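Local coordinates for protein inosine-uridine nucleoside N-ribohydrolase (Xanthomonas oryzae pv. oryzae, PDB 4KL0) that binds calcium and belongs to the nucleoside hydrolase family, so it probably hydrolyses N-glycosidic bonds, although its own substrate is not established, at residues L89-P101 with D125-E137. Sequence-based numbering, arbitrary orientation.
Sequences LPDVRVARGQDYP and DAVHTDGVRAMCE
V127 and H128 run along V94 and A95 of strand 93-96, the outermost strand on one side of the mixed, largely parallel sheet of this Rossmann-like nucleoside hydrolase fold. Strand 93-96 is hydrogen-bonded on its inner side to strand 58-65, and segment 125-137 lies along its outer edge before turning into helix 133-141. Ahead of the bridge, a water joins A126 O to V94 N, and V127 sets CG1 against V94 CB at 4.3 Å. H128 then makes a single parallel bridge around A95: its N donates to V94 O at 2.9 Å, and its O accepts a bond from R96 N at 2.9 Å.

The imidazole of H128 lies on the guanidinium of R93, with centres 3.6 Å apart and planes only 11° from parallel. R93 reaches this position with CG anti to the backbone N (chi1 -166°) and an extended chain as far as NE. Next, T129 places CG2 over the centre of the R96 guanidinium, 4.0 Å from CZ; the NH2 of that group is hydrogen-bonded to S74 OG on helix 70-86. D130 approaches the R93 guanidinium at its edge, where OD1 forms a salt bridge with NH2 at 3.4 Å, its hydrogen bond long and weak although nearly straight.

The type II' turn from D130 to R133 places G131, with positive phi, beside R96 and G97; G131 N makes a weak, bent bond to R96 O, and G131 O faces A95 CB. In the first turn of helix 133-141, A134 covers the guanidinium face of R93 opposite H128, its CB 3.5 Å from R93 NH1, while A134 N donates to a water that also accepts a weak bond from that NH1.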
loop_
_atom_site.group_PDB
_atom_site.type_symbol
_atom_site.label_atom_id
_atom_site.label_comp_id
_atom_site.label_asym_id
_atom_site.label_seq_id
_atom_site.Cartn_x
_atom_site.Cartn_y
_atom_site.Cartn_z
ATOM N N LEU A 89 -4.343 15.422 7.262
ATOM C CA LEU A 89 -4.259 14.407 8.288
ATOM C C LEU A 89 -3.086 14.824 9.162
ATOM O O LEU A 89 -2.015 14.181 9.180
ATOM C CB LEU A 89 -3.999 13.065 7.644
ATOM C CG LEU A 89 -5.195 12.473 6.894
ATOM C CD1 LEU A 89 -4.683 11.258 6.079
ATOM C CD2 LEU A 89 -6.366 12.080 7.827
ATOM N N PRO A 90 -3.252 15.913 9.932
ATOM C CA PRO A 90 -2.096 16.458 10.631
ATOM C C PRO A 90 -1.496 15.637 11.791
ATOM O O PRO A 90 -0.359 15.926 12.202
ATOM C CB PRO A 90 -2.678 17.750 11.259
ATOM C CG PRO A 90 -4.025 17.402 11.511
ATOM C CD PRO A 90 -4.487 16.638 10.298
ATOM N N ASP A 91 -2.219 14.643 12.299
ATOM C CA ASP A 91 -1.790 13.971 13.519
ATOM C C ASP A 91 -1.226 12.583 13.307
ATOM O O ASP A 91 -0.854 11.912 14.264
ATOM C CB ASP A 91 -2.944 13.924 14.519
ATOM C CG ASP A 91 -3.429 15.342 14.923
ATOM O OD1 ASP A 91 -2.578 16.277 14.969
ATOM O OD2 ASP A 91 -4.655 15.505 15.156
ATOM N N VAL A 92 -1.160 12.139 12.048
ATOM C CA VAL A 92 -0.455 10.899 11.748
ATOM C C VAL A 92 0.998 10.973 12.210
ATOM O O VAL A 92 1.800 11.851 11.797
ATOM C CB VAL A 92 -0.557 10.607 10.216
ATOM C CG1 VAL A 92 0.182 9.340 9.895
ATOM C CG2 VAL A 92 -2.016 10.534 9.789
ATOM N N ARG A 93 1.390 10.004 13.046
ATOM C CA ARG A 93 2.758 9.987 13.522
ATOM C C ARG A 93 3.633 9.115 12.617
ATOM O O ARG A 93 3.482 7.892 12.555
ATOM C CB ARG A 93 2.799 9.465 14.948
ATOM C CG ARG A 93 4.106 9.746 15.600
ATOM C CD ARG A 93 4.130 9.031 16.981
ATOM N NE ARG A 93 5.414 9.201 17.661
ATOM C CZ ARG A 93 6.535 8.539 17.362
ATOM N NH1 ARG A 93 6.565 7.644 16.342
ATOM N NH2 ARG A 93 7.646 8.771 18.082
ATOM N N VAL A 94 4.546 9.760 11.924
ATOM C CA VAL A 94 5.405 9.068 10.972
ATOM C C VAL A 94 6.791 8.870 11.570
ATOM O O VAL A 94 7.467 9.838 12.057
ATOM C CB VAL A 94 5.517 9.835 9.658
ATOM C CG1 VAL A 94 6.356 9.090 8.656
ATOM C CG2 VAL A 94 4.119 10.150 9.084
ATOM N N ALA A 95 7.274 7.636 11.455
ATOM C CA ALA A 95 8.595 7.301 11.980
ATOM C C ALA A 95 9.440 6.517 10.948
ATOM O O ALA A 95 8.878 5.707 10.161
ATOM C CB ALA A 95 8.426 6.466 13.231
ATOM N N ARG A 96 10.756 6.734 10.925
ATOM C CA ARG A 96 11.675 5.941 10.136
ATOM C C ARG A 96 11.829 4.537 10.765
ATOM O O ARG A 96 12.103 4.424 11.975
ATOM C CB ARG A 96 13.047 6.643 10.176
ATOM C CG ARG A 96 14.196 5.763 9.832
ATOM C CD ARG A 96 15.504 6.509 9.744
ATOM N NE ARG A 96 16.337 6.455 10.923
ATOM C CZ ARG A 96 17.353 7.297 11.099
ATOM N NH1 ARG A 96 18.120 7.213 12.182
ATOM N NH2 ARG A 96 17.596 8.228 10.159
ATOM N N GLY A 97 11.766 3.477 9.952
ATOM C CA GLY A 97 12.008 2.134 10.418
ATOM C C GLY A 97 13.483 1.843 10.656
ATOM O O GLY A 97 14.350 2.706 10.459
ATOM N N GLN A 98 13.772 0.643 11.121
ATOM C CA GLN A 98 15.159 0.270 11.436
ATOM C C GLN A 98 15.985 -0.329 10.271
ATOM O O GLN A 98 15.469 -0.679 9.193
ATOM C CB GLN A 98 15.139 -0.704 12.613
ATOM C CG GLN A 98 14.682 -2.094 12.209
ATOM C CD GLN A 98 14.718 -3.109 13.341
ATOM O OE1 GLN A 98 15.471 -4.108 13.277
ATOM N NE2 GLN A 98 13.897 -2.887 14.357
ATOM N N ASP A 99 17.295 -0.458 10.473
ATOM C CA ASP A 99 18.162 -1.003 9.462
ATOM C C ASP A 99 17.857 -2.466 9.155
ATOM O O ASP A 99 17.421 -3.227 10.012
ATOM C CB ASP A 99 19.608 -0.936 9.965
ATOM C CG ASP A 99 20.247 0.452 9.765
ATOM O OD1 ASP A 99 19.690 1.323 9.031
ATOM O OD2 ASP A 99 21.354 0.653 10.350
ATOM N N TYR A 100 18.147 -2.870 7.946
ATOM C CA TYR A 100 17.946 -4.241 7.599
ATOM C C TYR A 100 19.016 -4.581 6.586
ATOM O O TYR A 100 19.645 -3.699 6.012
ATOM C CB TYR A 100 16.483 -4.422 7.055
ATOM C CG TYR A 100 16.251 -3.727 5.751
ATOM C CD1 TYR A 100 16.495 -4.365 4.549
ATOM C CD2 TYR A 100 15.863 -2.409 5.749
ATOM C CE1 TYR A 100 16.296 -3.702 3.337
ATOM C CE2 TYR A 100 15.666 -1.730 4.582
ATOM C CZ TYR A 100 15.909 -2.378 3.383
ATOM O OH TYR A 100 15.714 -1.689 2.197
ATOM N N PRO A 101 19.258 -5.871 6.347
ATOM C CA PRO A 101 20.344 -6.274 5.438
ATOM C C PRO A 101 20.061 -5.986 3.945
ATOM O O PRO A 101 18.936 -6.229 3.513
ATOM C CB PRO A 101 20.455 -7.772 5.699
ATOM C CG PRO A 101 19.137 -8.186 6.210
ATOM C CD PRO A 101 18.595 -7.007 7.006
ATOM N N ASP A 125 12.931 17.144 11.126
ATOM C CA ASP A 125 12.490 17.060 12.515
ATOM C C ASP A 125 10.959 16.869 12.663
ATOM O O ASP A 125 10.448 16.726 13.784
ATOM C CB ASP A 125 13.056 18.248 13.345
ATOM C CG ASP A 125 14.619 18.170 13.548
ATOM O OD1 ASP A 125 15.144 17.081 13.957
ATOM O OD2 ASP A 125 15.322 19.203 13.278
ATOM N N ALA A 126 10.221 16.801 11.541
ATOM C CA ALA A 126 8.790 16.457 11.619
ATOM C C ALA A 126 8.499 14.949 11.717
ATOM O O ALA A 126 7.360 14.569 11.991
ATOM C CB ALA A 126 8.008 17.058 10.448
ATOM N N VAL A 127 9.513 14.110 11.497
ATOM C CA VAL A 127 9.353 12.661 11.591
ATOM C C VAL A 127 10.239 12.080 12.715
ATOM O O VAL A 127 11.246 12.700 13.130
ATOM C CB VAL A 127 9.628 12.010 10.220
ATOM C CG1 VAL A 127 8.738 12.698 9.146
ATOM C CG2 VAL A 127 11.041 12.164 9.863
ATOM N N HIS A 128 9.862 10.902 13.200
ATOM C CA HIS A 128 10.456 10.315 14.408
ATOM C C HIS A 128 11.478 9.232 14.003
ATOM O O HIS A 128 11.395 8.685 12.911
ATOM C CB HIS A 128 9.343 9.780 15.295
ATOM C CG HIS A 128 8.393 10.837 15.762
ATOM N ND1 HIS A 128 8.665 11.659 16.839
ATOM C CD2 HIS A 128 7.171 11.210 15.305
ATOM C CE1 HIS A 128 7.651 12.489 17.024
ATOM N NE2 HIS A 128 6.733 12.245 16.103
ATOM N N THR A 129 12.485 8.964 14.837
ATOM C CA THR A 129 13.582 8.130 14.385
ATOM C C THR A 129 13.534 6.813 15.098
ATOM O O THR A 129 14.392 5.949 14.891
ATOM C CB THR A 129 14.956 8.799 14.624
ATOM O OG1 THR A 129 14.927 9.485 15.884
ATOM C CG2 THR A 129 15.262 9.800 13.498
ATOM N N ASP A 130 12.517 6.662 15.936
ATOM C CA ASP A 130 12.484 5.499 16.819
ATOM C C ASP A 130 11.539 4.365 16.394
ATOM O O ASP A 130 10.985 3.660 17.255
ATOM C CB ASP A 130 12.288 5.916 18.297
ATOM C CG ASP A 130 11.177 6.943 18.483
ATOM O OD1 ASP A 130 10.698 7.477 17.454
ATOM O OD2 ASP A 130 10.783 7.209 19.655
ATOM N N GLY A 131 11.406 4.176 15.076
ATOM C CA GLY A 131 10.658 3.057 14.514
ATOM C C GLY A 131 9.340 2.766 15.198
ATOM O O GLY A 131 8.478 3.640 15.295
ATOM N N VAL A 132 9.200 1.543 15.730
ATOM C CA VAL A 132 7.906 1.055 16.230
ATOM C C VAL A 132 7.594 1.336 17.720
ATOM O O VAL A 132 6.638 0.792 18.276
ATOM C CB VAL A 132 7.789 -0.444 16.005
ATOM C CG1 VAL A 132 8.130 -0.793 14.525
ATOM C CG2 VAL A 132 8.722 -1.198 16.938
ATOM N N ARG A 133 8.380 2.201 18.351
ATOM C CA ARG A 133 8.170 2.487 19.777
ATOM C C ARG A 133 6.754 3.005 20.071
ATOM O O ARG A 133 6.030 2.488 20.957
ATOM C CB ARG A 133 9.189 3.506 20.279
ATOM C CG ARG A 133 9.210 3.514 21.804
ATOM C CD ARG A 133 9.932 2.263 22.329
ATOM N NE ARG A 133 9.059 1.274 22.987
ATOM C CZ ARG A 133 9.307 -0.044 23.001
ATOM N NH1 ARG A 133 10.386 -0.532 22.383
ATOM N NH2 ARG A 133 8.479 -0.892 23.616
ATOM N N ALA A 134 6.330 4.006 19.304
ATOM C CA ALA A 134 4.989 4.556 19.504
ATOM C C ALA A 134 3.897 3.524 19.260
ATOM O O ALA A 134 2.905 3.543 19.948
ATOM C CB ALA A 134 4.767 5.827 18.661
ATOM N N MET A 135 4.061 2.642 18.255
ATOM C CA MET A 135 3.091 1.579 18.016
ATOM C C MET A 135 2.984 0.680 19.252
ATOM O O MET A 135 1.883 0.217 19.590
ATOM C CB MET A 135 3.463 0.749 16.759
ATOM C CG MET A 135 3.287 1.544 15.438
ATOM S SD MET A 135 3.770 0.482 13.986
ATOM C CE MET A 135 3.114 1.572 12.599
ATOM N N CYS A 136 4.134 0.375 19.863
ATOM C CA CYS A 136 4.150 -0.448 21.078
ATOM C C CYS A 136 3.312 0.222 22.188
ATOM O O CYS A 136 2.377 -0.402 22.776
ATOM C CB CYS A 136 5.581 -0.687 21.574
ATOM S SG CYS A 136 6.546 -1.898 20.622
ATOM N N GLU A 137 3.646 1.480 22.473
ATOM C CA GLU A 137 2.909 2.253 23.489
ATOM C C GLU A 137 1.424 2.302 23.189
ATOM O O GLU A 137 0.590 2.237 24.094
ATOM C CB GLU A 137 3.457 3.668 23.591
ATOM C CG GLU A 137 4.938 3.733 23.947
ATOM C CD GLU A 137 5.398 5.163 24.220
ATOM O OE1 GLU A 137 4.536 6.012 24.573
ATOM O OE2 GLU A 137 6.609 5.454 24.077
HETATM O O HOH W 1 8.321 5.476 17.141
HETATM O O HOH W 2 5.175 12.681 12.439
HETATM O O HOH W 3 14.485 3.633 13.373
#